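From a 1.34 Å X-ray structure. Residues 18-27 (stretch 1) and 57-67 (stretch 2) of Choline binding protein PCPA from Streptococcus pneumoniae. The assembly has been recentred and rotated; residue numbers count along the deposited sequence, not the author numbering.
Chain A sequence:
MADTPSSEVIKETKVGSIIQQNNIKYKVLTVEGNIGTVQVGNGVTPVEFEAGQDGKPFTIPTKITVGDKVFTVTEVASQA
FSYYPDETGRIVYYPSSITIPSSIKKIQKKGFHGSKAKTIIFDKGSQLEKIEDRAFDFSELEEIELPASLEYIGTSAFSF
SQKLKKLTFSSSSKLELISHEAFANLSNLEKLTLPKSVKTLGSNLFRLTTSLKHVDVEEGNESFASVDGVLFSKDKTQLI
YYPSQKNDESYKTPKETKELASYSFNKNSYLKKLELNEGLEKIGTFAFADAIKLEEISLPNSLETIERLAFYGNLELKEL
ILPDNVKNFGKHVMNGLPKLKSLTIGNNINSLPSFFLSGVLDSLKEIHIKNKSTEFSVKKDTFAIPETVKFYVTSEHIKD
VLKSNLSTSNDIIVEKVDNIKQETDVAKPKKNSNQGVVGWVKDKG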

# COMPACT_ATOMS: atom_id res chain seq x y z
N ILE A 18 -0.33 3.28 -37.92
CA ILE A 18 0.86 3.85 -37.31
C ILE A 18 1.39 4.95 -38.22
O ILE A 18 1.69 4.68 -39.40
CB ILE A 18 1.97 2.80 -37.03
CG1 ILE A 18 1.48 1.67 -36.12
CG2 ILE A 18 3.29 3.45 -36.51
CD1 ILE A 18 1.25 2.07 -34.62
N ILE A 19 1.55 6.16 -37.67
CA ILE A 19 2.16 7.31 -38.35
C ILE A 19 3.48 7.55 -37.65
O ILE A 19 3.51 7.67 -36.42
CB ILE A 19 1.26 8.56 -38.31
CG1 ILE A 19 -0.10 8.30 -38.99
CG2 ILE A 19 1.99 9.77 -38.93
CD1 ILE A 19 -1.17 9.30 -38.60
N GLN A 20 4.59 7.55 -38.40
CA GLN A 20 5.90 7.76 -37.81
C GLN A 20 6.47 9.05 -38.32
O GLN A 20 6.58 9.23 -39.54
CB GLN A 20 6.85 6.59 -38.10
CG GLN A 20 8.21 6.75 -37.43
CD GLN A 20 9.14 5.61 -37.71
OE1 GLN A 20 8.80 4.45 -37.50
NE2 GLN A 20 10.36 5.91 -38.13
N GLN A 21 6.78 9.98 -37.41
CA GLN A 21 7.35 11.29 -37.74
C GLN A 21 8.46 11.61 -36.77
O GLN A 21 8.25 11.49 -35.55
CB GLN A 21 6.27 12.39 -37.70
CG GLN A 21 5.15 12.18 -38.71
CD GLN A 21 4.19 13.35 -38.76
OE1 GLN A 21 4.31 14.33 -38.00
NE2 GLN A 21 3.26 13.31 -39.70
N ASN A 22 9.64 12.01 -37.30
CA ASN A 22 10.83 12.33 -36.51
C ASN A 22 11.16 11.22 -35.49
O ASN A 22 11.45 11.49 -34.32
CB ASN A 22 10.69 13.72 -35.87
CG ASN A 22 11.95 14.27 -35.22
OD1 ASN A 22 11.89 14.86 -34.13
ND2 ASN A 22 13.11 14.07 -35.84
N ASN A 23 11.06 9.96 -35.94
CA ASN A 23 11.36 8.76 -35.16
C ASN A 23 10.51 8.62 -33.88
O ASN A 23 10.96 8.08 -32.85
CB ASN A 23 12.86 8.63 -34.88
CG ASN A 23 13.61 8.19 -36.11
OD1 ASN A 23 13.69 7.00 -36.44
ND2 ASN A 23 14.13 9.14 -36.86
N ILE A 24 9.25 9.08 -33.97
CA ILE A 24 8.24 8.89 -32.93
C ILE A 24 7.06 8.25 -33.66
O ILE A 24 6.58 8.80 -34.67
CB ILE A 24 7.84 10.18 -32.18
CG1 ILE A 24 9.05 10.80 -31.43
CG2 ILE A 24 6.67 9.90 -31.19
CD1 ILE A 24 8.80 12.15 -30.69
N LYS A 25 6.57 7.12 -33.14
CA LYS A 25 5.40 6.46 -33.71
C LYS A 25 4.15 6.94 -32.98
O LYS A 25 4.19 7.12 -31.75
CB LYS A 25 5.50 4.94 -33.57
CG LYS A 25 6.57 4.35 -34.46
CD LYS A 25 6.74 2.85 -34.21
CE LYS A 25 7.72 2.20 -35.17
NZ LYS A 25 9.11 2.72 -34.99
N TYR A 26 3.07 7.13 -33.72
CA TYR A 26 1.75 7.53 -33.24
C TYR A 26 0.74 6.55 -33.80
O TYR A 26 0.87 6.11 -34.95
CB TYR A 26 1.39 8.93 -33.73
CG TYR A 26 2.37 9.99 -33.30
CD1 TYR A 26 3.50 10.27 -34.06
CD2 TYR A 26 2.16 10.74 -32.15
CE1 TYR A 26 4.40 11.26 -33.69
CE2 TYR A 26 3.07 11.71 -31.74
CZ TYR A 26 4.17 12.00 -32.54
OH TYR A 26 5.06 12.97 -32.13
N LYS A 27 -0.29 6.19 -33.02
CA LYS A 27 -1.29 5.27 -33.50
C LYS A 27 -2.65 5.96 -33.51
O LYS A 27 -3.02 6.56 -32.52
CB LYS A 27 -1.29 3.99 -32.64
CG LYS A 27 -2.28 2.92 -33.08
CD LYS A 27 -2.10 1.66 -32.28
CE LYS A 27 -3.13 0.63 -32.65
NZ LYS A 27 -2.77 -0.71 -32.12
N PRO A 57 15.63 18.54 -21.12
CA PRO A 57 14.16 18.57 -21.13
C PRO A 57 13.56 18.17 -22.47
O PRO A 57 14.14 18.44 -23.54
CB PRO A 57 13.84 20.04 -20.83
CG PRO A 57 15.05 20.55 -20.14
CD PRO A 57 16.17 19.89 -20.89
N PHE A 58 12.40 17.51 -22.43
CA PHE A 58 11.71 17.09 -23.63
C PHE A 58 10.23 17.45 -23.51
O PHE A 58 9.67 17.35 -22.40
CB PHE A 58 11.84 15.56 -23.78
CG PHE A 58 11.03 14.96 -24.91
CD1 PHE A 58 11.45 15.08 -26.23
CD2 PHE A 58 9.85 14.25 -24.65
CE1 PHE A 58 10.71 14.53 -27.27
CE2 PHE A 58 9.11 13.70 -25.70
CZ PHE A 58 9.55 13.83 -27.00
N THR A 59 9.61 17.84 -24.61
CA THR A 59 8.18 18.15 -24.67
C THR A 59 7.48 17.16 -25.59
O THR A 59 7.89 16.96 -26.73
CB THR A 59 7.94 19.60 -25.12
OG1 THR A 59 8.56 20.45 -24.16
CG2 THR A 59 6.44 19.96 -25.20
N ILE A 60 6.43 16.51 -25.08
CA ILE A 60 5.66 15.60 -25.90
C ILE A 60 4.93 16.41 -26.96
O ILE A 60 4.24 17.38 -26.63
CB ILE A 60 4.63 14.80 -25.06
CG1 ILE A 60 5.35 13.93 -24.05
CG2 ILE A 60 3.72 13.95 -25.96
CD1 ILE A 60 4.36 13.26 -22.97
N PRO A 61 5.05 16.01 -28.25
CA PRO A 61 4.30 16.73 -29.29
C PRO A 61 2.78 16.71 -29.06
O PRO A 61 2.25 15.79 -28.43
CB PRO A 61 4.74 16.04 -30.59
CG PRO A 61 6.08 15.45 -30.25
CD PRO A 61 5.89 14.95 -28.85
N THR A 62 2.07 17.73 -29.57
CA THR A 62 0.63 17.86 -29.35
C THR A 62 -0.22 17.64 -30.59
O THR A 62 -1.43 17.40 -30.50
CB THR A 62 0.32 19.22 -28.68
OG1 THR A 62 -1.08 19.32 -28.39
CG2 THR A 62 0.72 20.44 -29.55
N LYS A 63 0.40 17.79 -31.77
CA LYS A 63 -0.32 17.73 -33.02
C LYS A 63 0.59 17.18 -34.09
O LYS A 63 1.78 17.51 -34.13
CB LYS A 63 -0.73 19.18 -33.38
CG LYS A 63 -1.56 19.35 -34.65
CD LYS A 63 -2.02 20.80 -34.82
CE LYS A 63 -1.02 21.68 -35.52
NZ LYS A 63 -1.53 23.07 -35.66
N ILE A 64 0.03 16.33 -34.95
CA ILE A 64 0.76 15.81 -36.11
C ILE A 64 -0.13 16.00 -37.32
O ILE A 64 -1.37 15.97 -37.21
CB ILE A 64 1.33 14.40 -35.98
CG1 ILE A 64 0.21 13.35 -35.93
CG2 ILE A 64 2.33 14.29 -34.78
CD1 ILE A 64 0.65 11.98 -36.23
N THR A 65 0.49 16.27 -38.47
CA THR A 65 -0.29 16.45 -39.68
C THR A 65 0.15 15.46 -40.73
O THR A 65 1.34 15.13 -40.81
CB THR A 65 -0.16 17.89 -40.19
OG1 THR A 65 1.21 18.15 -40.50
CG2 THR A 65 -0.69 18.91 -39.19
N VAL A 66 -0.82 14.95 -41.51
CA VAL A 66 -0.53 14.02 -42.61
C VAL A 66 -1.37 14.54 -43.77
O VAL A 66 -2.61 14.44 -43.73
CB VAL A 66 -0.83 12.53 -42.26
CG1 VAL A 66 -0.45 11.62 -43.43
CG2 VAL A 66 -0.09 12.11 -40.99
N GLY A 67 -0.71 15.18 -44.73
CA GLY A 67 -1.42 15.80 -45.85
C GLY A 67 -2.34 16.88 -45.34
O GLY A 67 -1.89 17.78 -44.64
O HOH W 1 3.30 16.75 -38.47

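A recurring principle in the packing of β-structure is that two strand segments need no shared backbone ladder to hold together: alternation along each strand presents one set of side chains to the partner, and a few polar atoms at the margin finish the contact. These two stretches of the choline binding protein PCPA illustrate it compactly. Stretch 1 is a hairpin, its strands 18-21 and 24-27 joined through backbone hydrogen bonds such as Ile 19 N to Tyr 26 O and Tyr 26 N to Ile 19 O, both 2.8 Å. The tight turn is made by Asn 22 and Asn 23, each with positive phi, a conformation that asparagine tolerates better than most residues. Strand 63-66 crosses strand 18-21 at 103°, with the axes 9.1 Å apart at closest approach, and no backbone-to-backbone hydrogen bond joins the stretches; side chains make the contact, in one place against main-chain atoms.

Apolar residues and Tyr 26 account for most of the 385 Å² buried. On the hairpin, Ile 19, Gln 21, Ile 24 and Tyr 26 direct their CA-to-CB bonds toward the partner, whereas Gln 20 and Lys 27 point away. On strand 63-66 the same alternation turns Ile 64 and Val 66 toward the hairpin and Lys 63 and Thr 65 away. Ile 64 is the centre of the arrangement and has the largest covered area, 91 Å². Ile 64 CD1 lies 3.7 Å from Ile 19 CG2, and that same methyl of Ile 19 also meets Val 66 CG2 at 3.7 Å. Branched aliphatic residues suit these positions: β-branching sets CG2 of Ile 19 and Val 66 close to the backbone, while the longer branch of Ile 64 reaches across with CD1.

Aromatic rings contribute in two ways. Tyr 26, buried and in the m rotamer, offers a face to Ile 64: CG2 of Ile 64 stands 3.9 Å from the centroid of the Tyr 26 ring and 19° off its normal, a CH-π contact. The end of the same tyrosine reaches a proline, with Tyr 26 OH 3.3 Å from Pro 61 CG. Ile 24 extends the apolar patch, its CD1 lying 4.1 Å from Phe 58 CZ, at the edge of the ring and near its plane, and 4.3 Å from Pro 61 CG. The compact ring of Pro 61 thus packs against both Ile 24 and Tyr 26.

Polar contacts are concentrated in Gln 21. The side chain of Gln 21 (m, then t) carries its amide to strand 63-66, where Gln 21 NE2 donates a hydrogen bond to Thr 65 O at 2.9 Å, with an N-H···O angle of 153°. The carbonyl end is used as well: water 1 donates to Gln 21 OE1 at 2.7 Å and accepts from Thr 65 N at 2.9 Å. One glutamine amide therefore engages both backbone polar groups of Thr 65, directly and through water. Since both links use its main chain, Thr 65 can take part although its side chain starts away from the hairpin.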